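Local coordinates for protein nonribosomal peptide synthase (Streptomyces sp. MJ635-86F5, PDB 5JJP) that adenylates aliphatic beta-amino acids with ATP, as an adenylation enzyme of nonribosomal peptide synthesis, at residues 315-320 against 342-347; 231-236 against 273-278; 363-368 against 425-430. All coordinates share one frame; numbering follows the deposited sequence.

Interaction 1: 315-320 against 342-347; sequences ELQGLL and VPDPLP
The side-chain amide of Q317 grips both ends of a tight turn in 342-347. The turn is a type VIb beta turn over residues 343-346, with a cis peptide bond before P345. It follows strand 338-341, an edge strand of the six-stranded sheet in this AMP-binding (ANL) fold. Helix 310-319 brings Q317 up to it.

NE2 of Q317 donates to O of P343 at 2.7 Å, with an N-H...O angle of 153°. This oxygen lies nearly in the plane of the Q317 amide. The donor itself is tilted 32° from the carbonyl plane of P343. The second bond runs the other way: N of L346 reaches OE1 of Q317 at 3.4 Å and is weak. The same OE1 also lies 3.4 Å from CB of L346. CB of D344 packs 3.6 Å from NE2 of Q317, and the two side chains run past each other in opposite directions.

The position of the amide follows from its chain. CG of Q317 is anti to the carbonyl carbon (chi1 -70°), and the chain then runs extended straight out from the helix. A leucine here would probably leave the P343 carbonyl and the L346 amide without their mates and so loosen the turn.

Further out, L346 packs on L313 and R314 of the helix, and V342 also meets L313. NH2 of R314 hydrogen-bonds to O of P347. Behind the helix, L316 rests on I285 and I301. Just before the turn, CG1 of V342 comes within 3.8 Å of NE2 of Q317.

Interaction 2: 231-236 against 273-278; sequences FDFCLG and QVHGVP
The rings of F233 and H275 lie almost parallel, with their planes 5° apart, but they are slid so far past each other that they barely overlap. Their centroids are 5.7 Å apart. F233 sits in the first turn of helix 232-243, and H275 is on strand 273-276, an inner strand of the six-stranded sheet. The helix packs against this sheet in the adenylate-forming fold. The sequence at 231-234 resembles core motif A4 of adenylation domains, a region that in relatives borders the amino acid pocket.

Because the rings are offset, the CE2/CZ end of the F233 ring meets the strand at a slant, beside the imidazole. CZ of F233 lies 3.9 Å from CB of H275. CE2 of F233 lies 3.7 Å from N of G276, so the ring lies against the G276 backbone. CG of F233 is anti to the backbone N (chi1 -167°), and this carries the ring out from the helix to the strand. S304 also touches F233, while L302 and V223 pack on H275.

The imidazole is held by its own strand. Q273, two residues back, takes the NE2 proton of H275 on OE1. NE2 of Q273 is bonded in turn to L216 O and S300 OG, which fixes the amide. ND1 of H275 is buried and has no partner in the model. The H275 NE2 to Q273 OE1 bond is 2.8 Å long and lies near the ring plane.

Interaction 3: 363-368 against 425-430; sequences EMDVYD and AYRDAD
R427 and D365 form a salt bridge across the antiparallel sheet of the C-terminal part of the model. Their strands, 363-367 and 417-427, each pair with strand 381-386 and not with each other. The short segments cross at 105°, with 7.1 Å between their axes.

OD1 of D365 is the shared acceptor. NE of R427 approaches it at 3.3 Å and NH2 at 3.5 Å. Both bonds are weak. OD1 sits at the edge of the guanidinium, near its plane, while the carboxylate is turned 57° from that plane. A third donor comes from the next residue: N of V366 reaches OD1 at 2.8 Å, also weakly. NH2 of R427 has a stronger partner in O of V374. The arginine is poorly ordered, so the ion pair is best read as loose. Its chain is bent at chi3 (-52°), which swings the guanidinium round to the aspartate.

Beside the ion pair the contact is apolar. V366 points toward 425-430, and I383 and L433 also touch it. Its CG2 packs 3.9 Å from CB of A425 and lies 3.3 Å from O of A425.

Interaction 2 is the buried one, its centre about 7 Å from the centre of the chain. The centres of interactions 1 and 3 lie about 26 and 25 Å from it, and both contacts are partly buried. Interactions 1 and 2 share the six-stranded sheet: strand 273-276 is one of its inner strands, while 342-347 leaves one of its edge strands. Interaction 3 belongs to the separate antiparallel sheet. The chemistry follows the place. Inside, an aromatic ring packs on a strand, and the imidazole's hydrogen bond goes to a residue of its own strand. At the sheet edge, a neutral amide holds backbone groups of a loop. In 363-368 against 425-430, a loose ion pair sits beside aliphatic packing.

Interaction 1: 315-320 against 342-347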
# COMPACT_ATOMS: atom_id res chain seq x y z
N GLU A 315 -10.55 18.44 -17.18
CA GLU A 315 -10.65 19.67 -16.42
C GLU A 315 -9.41 19.80 -15.53
O GLU A 315 -8.74 20.85 -15.53
CB GLU A 315 -11.95 19.64 -15.61
CG GLU A 315 -12.65 20.99 -15.48
CD GLU A 315 -14.04 20.86 -14.83
OE1 GLU A 315 -14.43 21.80 -14.09
OE2 GLU A 315 -14.70 19.81 -15.01
N LEU A 316 -9.07 18.73 -14.83
CA LEU A 316 -7.86 18.71 -13.96
C LEU A 316 -6.55 18.96 -14.71
O LEU A 316 -5.77 19.81 -14.28
CB LEU A 316 -7.75 17.41 -13.14
CG LEU A 316 -6.58 17.31 -12.15
CD1 LEU A 316 -6.74 18.32 -11.01
CD2 LEU A 316 -6.47 15.89 -11.59
N GLN A 317 -6.35 18.28 -15.85
CA GLN A 317 -5.21 18.61 -16.72
C GLN A 317 -5.16 20.09 -17.08
O GLN A 317 -4.10 20.71 -17.09
CB GLN A 317 -5.27 17.83 -18.01
CG GLN A 317 -5.01 16.36 -17.87
CD GLN A 317 -5.02 15.64 -19.21
OE1 GLN A 317 -5.98 15.73 -19.99
NE2 GLN A 317 -3.94 14.92 -19.49
N GLY A 318 -6.33 20.62 -17.43
CA GLY A 318 -6.50 22.04 -17.76
C GLY A 318 -6.07 23.00 -16.68
O GLY A 318 -5.42 24.00 -16.94
N LEU A 319 -6.39 22.68 -15.43
CA LEU A 319 -5.93 23.49 -14.32
C LEU A 319 -4.46 23.25 -13.97
O LEU A 319 -3.82 24.12 -13.40
CB LEU A 319 -6.77 23.22 -13.08
CG LEU A 319 -8.27 23.50 -13.18
CD1 LEU A 319 -9.00 22.93 -11.96
CD2 LEU A 319 -8.50 25.00 -13.32
N LEU A 320 -3.93 22.07 -14.29
CA LEU A 320 -2.57 21.70 -13.91
C LEU A 320 -1.76 21.27 -15.12
O LEU A 320 -1.42 20.11 -15.24
CB LEU A 320 -2.60 20.59 -12.87
CG LEU A 320 -3.10 21.06 -11.50
CD1 LEU A 320 -3.41 19.87 -10.61
CD2 LEU A 320 -2.13 22.01 -10.84
N VAL A 342 -1.20 8.99 -18.18
CA VAL A 342 -2.33 9.68 -18.79
C VAL A 342 -1.80 10.67 -19.85
O VAL A 342 -0.97 11.51 -19.55
CB VAL A 342 -3.12 10.43 -17.70
CG1 VAL A 342 -4.22 11.29 -18.29
CG2 VAL A 342 -3.73 9.44 -16.72
N PRO A 343 -2.24 10.54 -21.12
CA PRO A 343 -1.71 11.46 -22.14
C PRO A 343 -2.18 12.89 -21.87
O PRO A 343 -3.31 13.07 -21.40
CB PRO A 343 -2.30 10.94 -23.45
CG PRO A 343 -3.12 9.75 -23.12
CD PRO A 343 -3.17 9.54 -21.65
N ASP A 344 -1.31 13.86 -22.13
CA ASP A 344 -1.64 15.29 -22.02
C ASP A 344 -1.33 15.96 -23.34
O ASP A 344 -0.19 16.03 -23.75
CB ASP A 344 -0.84 16.00 -20.89
CG ASP A 344 -1.34 17.45 -20.59
OD1 ASP A 344 -0.64 18.23 -19.88
OD2 ASP A 344 -2.46 17.82 -21.06
N PRO A 345 -2.36 16.45 -24.03
CA PRO A 345 -3.74 16.42 -23.63
C PRO A 345 -4.39 15.09 -23.96
O PRO A 345 -3.92 14.31 -24.79
CB PRO A 345 -4.34 17.56 -24.44
CG PRO A 345 -3.56 17.54 -25.71
CD PRO A 345 -2.18 17.05 -25.36
N LEU A 346 -5.47 14.84 -23.26
CA LEU A 346 -6.29 13.67 -23.48
C LEU A 346 -7.11 13.88 -24.76
O LEU A 346 -7.85 14.86 -24.84
CB LEU A 346 -7.20 13.53 -22.26
CG LEU A 346 -7.61 12.16 -21.76
CD1 LEU A 346 -6.37 11.38 -21.41
CD2 LEU A 346 -8.50 12.32 -20.54
N PRO A 347 -6.96 13.01 -25.77
CA PRO A 347 -7.74 13.19 -27.01
C PRO A 347 -9.22 13.33 -26.73
O PRO A 347 -9.74 12.72 -25.81
CB PRO A 347 -7.45 11.90 -27.81
CG PRO A 347 -6.13 11.41 -27.29
CD PRO A 347 -6.10 11.81 -25.83
O HOH W 1 -1.21 18.28 -16.82

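Interaction 2: 231-236 against 273-278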
# COMPACT_ATOMS: atom_id res chain seq x y z
N PHE A 231 -6.47 1.66 4.64
CA PHE A 231 -6.47 1.34 3.22
C PHE A 231 -5.12 0.85 2.77
O PHE A 231 -4.07 1.39 3.13
CB PHE A 231 -6.89 2.54 2.34
CG PHE A 231 -8.37 2.82 2.33
CD1 PHE A 231 -8.98 3.42 3.43
CD2 PHE A 231 -9.15 2.55 1.21
CE1 PHE A 231 -10.34 3.72 3.41
CE2 PHE A 231 -10.53 2.85 1.20
CZ PHE A 231 -11.12 3.43 2.30
N ASP A 232 -5.18 -0.23 2.02
CA ASP A 232 -4.04 -0.81 1.31
C ASP A 232 -3.13 0.25 0.63
O ASP A 232 -1.91 0.19 0.66
CB ASP A 232 -4.67 -1.70 0.22
CG ASP A 232 -3.69 -2.56 -0.45
OD1 ASP A 232 -2.76 -3.01 0.24
OD2 ASP A 232 -3.84 -2.79 -1.65
N PHE A 233 -3.77 1.21 -0.02
CA PHE A 233 -3.07 2.26 -0.77
C PHE A 233 -2.24 3.19 0.12
O PHE A 233 -1.26 3.76 -0.34
CB PHE A 233 -4.13 3.05 -1.59
CG PHE A 233 -3.56 3.96 -2.66
CD1 PHE A 233 -2.34 3.69 -3.28
CD2 PHE A 233 -4.31 5.10 -3.08
CE1 PHE A 233 -1.84 4.54 -4.25
CE2 PHE A 233 -3.82 5.94 -4.07
CZ PHE A 233 -2.59 5.66 -4.65
N CYS A 234 -2.60 3.33 1.40
CA CYS A 234 -1.86 4.14 2.31
C CYS A 234 -0.51 3.52 2.60
O CYS A 234 0.53 4.15 2.39
CB CYS A 234 -2.61 4.36 3.62
SG CYS A 234 -1.68 5.23 4.89
N LEU A 235 -0.53 2.31 3.11
CA LEU A 235 0.67 1.57 3.36
C LEU A 235 1.56 1.45 2.09
O LEU A 235 2.77 1.67 2.14
CB LEU A 235 0.30 0.18 3.91
CG LEU A 235 1.30 -0.95 3.70
CD1 LEU A 235 2.54 -0.71 4.54
CD2 LEU A 235 0.65 -2.29 4.04
N GLY A 236 0.94 1.10 0.98
CA GLY A 236 1.65 1.04 -0.30
C GLY A 236 2.38 2.35 -0.68
O GLY A 236 3.52 2.30 -1.17
N GLN A 273 4.12 15.31 -5.23
CA GLN A 273 3.29 14.25 -5.80
C GLN A 273 2.13 13.93 -4.89
O GLN A 273 2.30 13.85 -3.68
CB GLN A 273 4.14 13.01 -6.04
CG GLN A 273 3.38 11.86 -6.71
CD GLN A 273 4.28 10.71 -7.06
OE1 GLN A 273 4.36 9.74 -6.34
NE2 GLN A 273 5.04 10.86 -8.15
N VAL A 274 0.95 13.85 -5.47
CA VAL A 274 -0.22 13.54 -4.69
C VAL A 274 -0.74 12.15 -5.08
O VAL A 274 -0.86 11.84 -6.26
CB VAL A 274 -1.33 14.54 -4.86
CG1 VAL A 274 -2.59 14.01 -4.18
CG2 VAL A 274 -0.96 15.86 -4.25
N HIS A 275 -0.98 11.33 -4.07
CA HIS A 275 -1.63 10.03 -4.23
C HIS A 275 -3.04 10.14 -3.67
O HIS A 275 -3.23 10.66 -2.57
CB HIS A 275 -0.92 8.95 -3.39
CG HIS A 275 0.44 8.59 -3.88
ND1 HIS A 275 1.16 7.54 -3.35
CD2 HIS A 275 1.21 9.12 -4.84
CE1 HIS A 275 2.30 7.43 -3.97
NE2 HIS A 275 2.38 8.41 -4.87
N GLY A 276 -4.00 9.64 -4.40
CA GLY A 276 -5.38 9.68 -3.96
C GLY A 276 -6.33 9.06 -4.95
O GLY A 276 -5.93 8.77 -6.07
N VAL A 277 -7.57 8.81 -4.54
CA VAL A 277 -8.64 8.41 -5.49
C VAL A 277 -9.00 9.62 -6.37
O VAL A 277 -8.79 10.74 -5.97
CB VAL A 277 -9.90 7.86 -4.78
CG1 VAL A 277 -9.58 6.55 -4.05
CG2 VAL A 277 -10.50 8.86 -3.79
N PRO A 278 -9.51 9.38 -7.57
CA PRO A 278 -9.91 10.44 -8.47
C PRO A 278 -10.84 11.48 -7.85
O PRO A 278 -10.65 12.64 -8.07
CB PRO A 278 -10.67 9.68 -9.57
CG PRO A 278 -10.01 8.36 -9.63
CD PRO A 278 -9.68 8.04 -8.19

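Interaction 3: 363-368 against 425-430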
# COMPACT_ATOMS: atom_id res chain seq x y z
N GLU A 363 2.92 -9.73 -15.77
CA GLU A 363 2.23 -9.83 -17.05
C GLU A 363 0.76 -10.15 -16.82
O GLU A 363 0.38 -10.99 -15.98
CB GLU A 363 2.87 -10.93 -17.90
CG GLU A 363 2.51 -10.93 -19.39
CD GLU A 363 2.89 -12.28 -20.01
OE1 GLU A 363 2.14 -13.26 -19.80
OE2 GLU A 363 3.94 -12.36 -20.70
N MET A 364 -0.10 -9.49 -17.59
CA MET A 364 -1.52 -9.80 -17.51
C MET A 364 -2.07 -9.94 -18.90
O MET A 364 -1.60 -9.29 -19.83
CB MET A 364 -2.27 -8.75 -16.71
CG MET A 364 -2.12 -7.35 -17.22
SD MET A 364 -3.01 -6.15 -16.18
CE MET A 364 -2.82 -4.74 -17.23
N ASP A 365 -3.05 -10.83 -19.03
CA ASP A 365 -3.74 -11.08 -20.29
C ASP A 365 -5.16 -11.51 -19.99
O ASP A 365 -5.53 -11.71 -18.83
CB ASP A 365 -3.01 -12.16 -21.10
CG ASP A 365 -3.37 -12.13 -22.62
OD1 ASP A 365 -4.08 -11.18 -23.10
OD2 ASP A 365 -2.96 -13.09 -23.32
N VAL A 366 -5.96 -11.64 -21.04
CA VAL A 366 -7.41 -11.76 -20.91
C VAL A 366 -7.79 -13.18 -21.33
O VAL A 366 -7.20 -13.71 -22.27
CB VAL A 366 -8.02 -10.59 -21.70
CG1 VAL A 366 -9.17 -10.99 -22.55
CG2 VAL A 366 -8.40 -9.47 -20.75
N TYR A 367 -8.69 -13.82 -20.58
CA TYR A 367 -9.00 -15.26 -20.75
C TYR A 367 -10.46 -15.51 -20.91
O TYR A 367 -11.25 -14.87 -20.25
CB TYR A 367 -8.49 -16.08 -19.57
CG TYR A 367 -7.00 -16.39 -19.67
CD1 TYR A 367 -6.05 -15.41 -19.41
CD2 TYR A 367 -6.55 -17.63 -20.08
CE1 TYR A 367 -4.70 -15.65 -19.54
CE2 TYR A 367 -5.21 -17.88 -20.21
CZ TYR A 367 -4.28 -16.88 -19.97
OH TYR A 367 -2.94 -17.16 -20.06
N ASP A 368 -10.82 -16.45 -21.79
CA ASP A 368 -12.24 -16.80 -21.95
C ASP A 368 -12.74 -17.65 -20.76
O ASP A 368 -11.96 -18.06 -19.90
CB ASP A 368 -12.54 -17.47 -23.31
CG ASP A 368 -12.03 -18.92 -23.40
OD1 ASP A 368 -11.82 -19.60 -22.38
OD2 ASP A 368 -11.78 -19.36 -24.54
N ALA A 425 -12.03 -7.41 -19.26
CA ALA A 425 -11.33 -6.46 -20.09
C ALA A 425 -11.16 -7.01 -21.50
O ALA A 425 -11.30 -8.20 -21.73
CB ALA A 425 -9.96 -6.12 -19.48
N TYR A 426 -10.83 -6.13 -22.42
CA TYR A 426 -10.43 -6.54 -23.76
C TYR A 426 -9.08 -5.91 -24.03
O TYR A 426 -8.63 -4.99 -23.31
CB TYR A 426 -11.44 -6.10 -24.86
CG TYR A 426 -11.60 -4.60 -24.98
CD1 TYR A 426 -12.64 -3.93 -24.30
CD2 TYR A 426 -10.71 -3.84 -25.73
CE1 TYR A 426 -12.78 -2.54 -24.37
CE2 TYR A 426 -10.85 -2.44 -25.81
CZ TYR A 426 -11.90 -1.80 -25.12
OH TYR A 426 -12.05 -0.44 -25.18
N ARG A 427 -8.46 -6.41 -25.09
CA ARG A 427 -7.12 -6.06 -25.51
C ARG A 427 -7.22 -5.25 -26.82
O ARG A 427 -8.10 -5.50 -27.62
CB ARG A 427 -6.38 -7.38 -25.73
CG ARG A 427 -4.86 -7.29 -25.78
CD ARG A 427 -4.25 -8.47 -26.54
NE ARG A 427 -4.73 -9.75 -26.02
CZ ARG A 427 -5.41 -10.66 -26.70
NH1 ARG A 427 -5.70 -10.50 -28.00
NH2 ARG A 427 -5.79 -11.78 -26.08
N ASP A 428 -6.34 -4.27 -27.01
CA ASP A 428 -6.22 -3.62 -28.33
C ASP A 428 -5.21 -4.38 -29.19
O ASP A 428 -4.68 -5.40 -28.75
CB ASP A 428 -5.89 -2.11 -28.23
CG ASP A 428 -4.49 -1.81 -27.66
OD1 ASP A 428 -3.59 -2.69 -27.57
OD2 ASP A 428 -4.26 -0.63 -27.31
N ALA A 429 -4.94 -3.89 -30.40
CA ALA A 429 -4.01 -4.58 -31.30
C ALA A 429 -2.60 -4.64 -30.74
O ALA A 429 -1.83 -5.58 -31.03
CB ALA A 429 -3.99 -3.91 -32.68
N ASP A 430 -2.24 -3.62 -29.97
CA ASP A 430 -0.91 -3.51 -29.38
C ASP A 430 -0.77 -4.36 -28.13
O ASP A 430 0.33 -4.55 -27.63
CB ASP A 430 -0.58 -2.05 -29.09
CG ASP A 430 -0.25 -1.26 -30.35
OD1 ASP A 430 0.21 -1.88 -31.34
OD2 ASP A 430 -0.44 -0.03 -30.36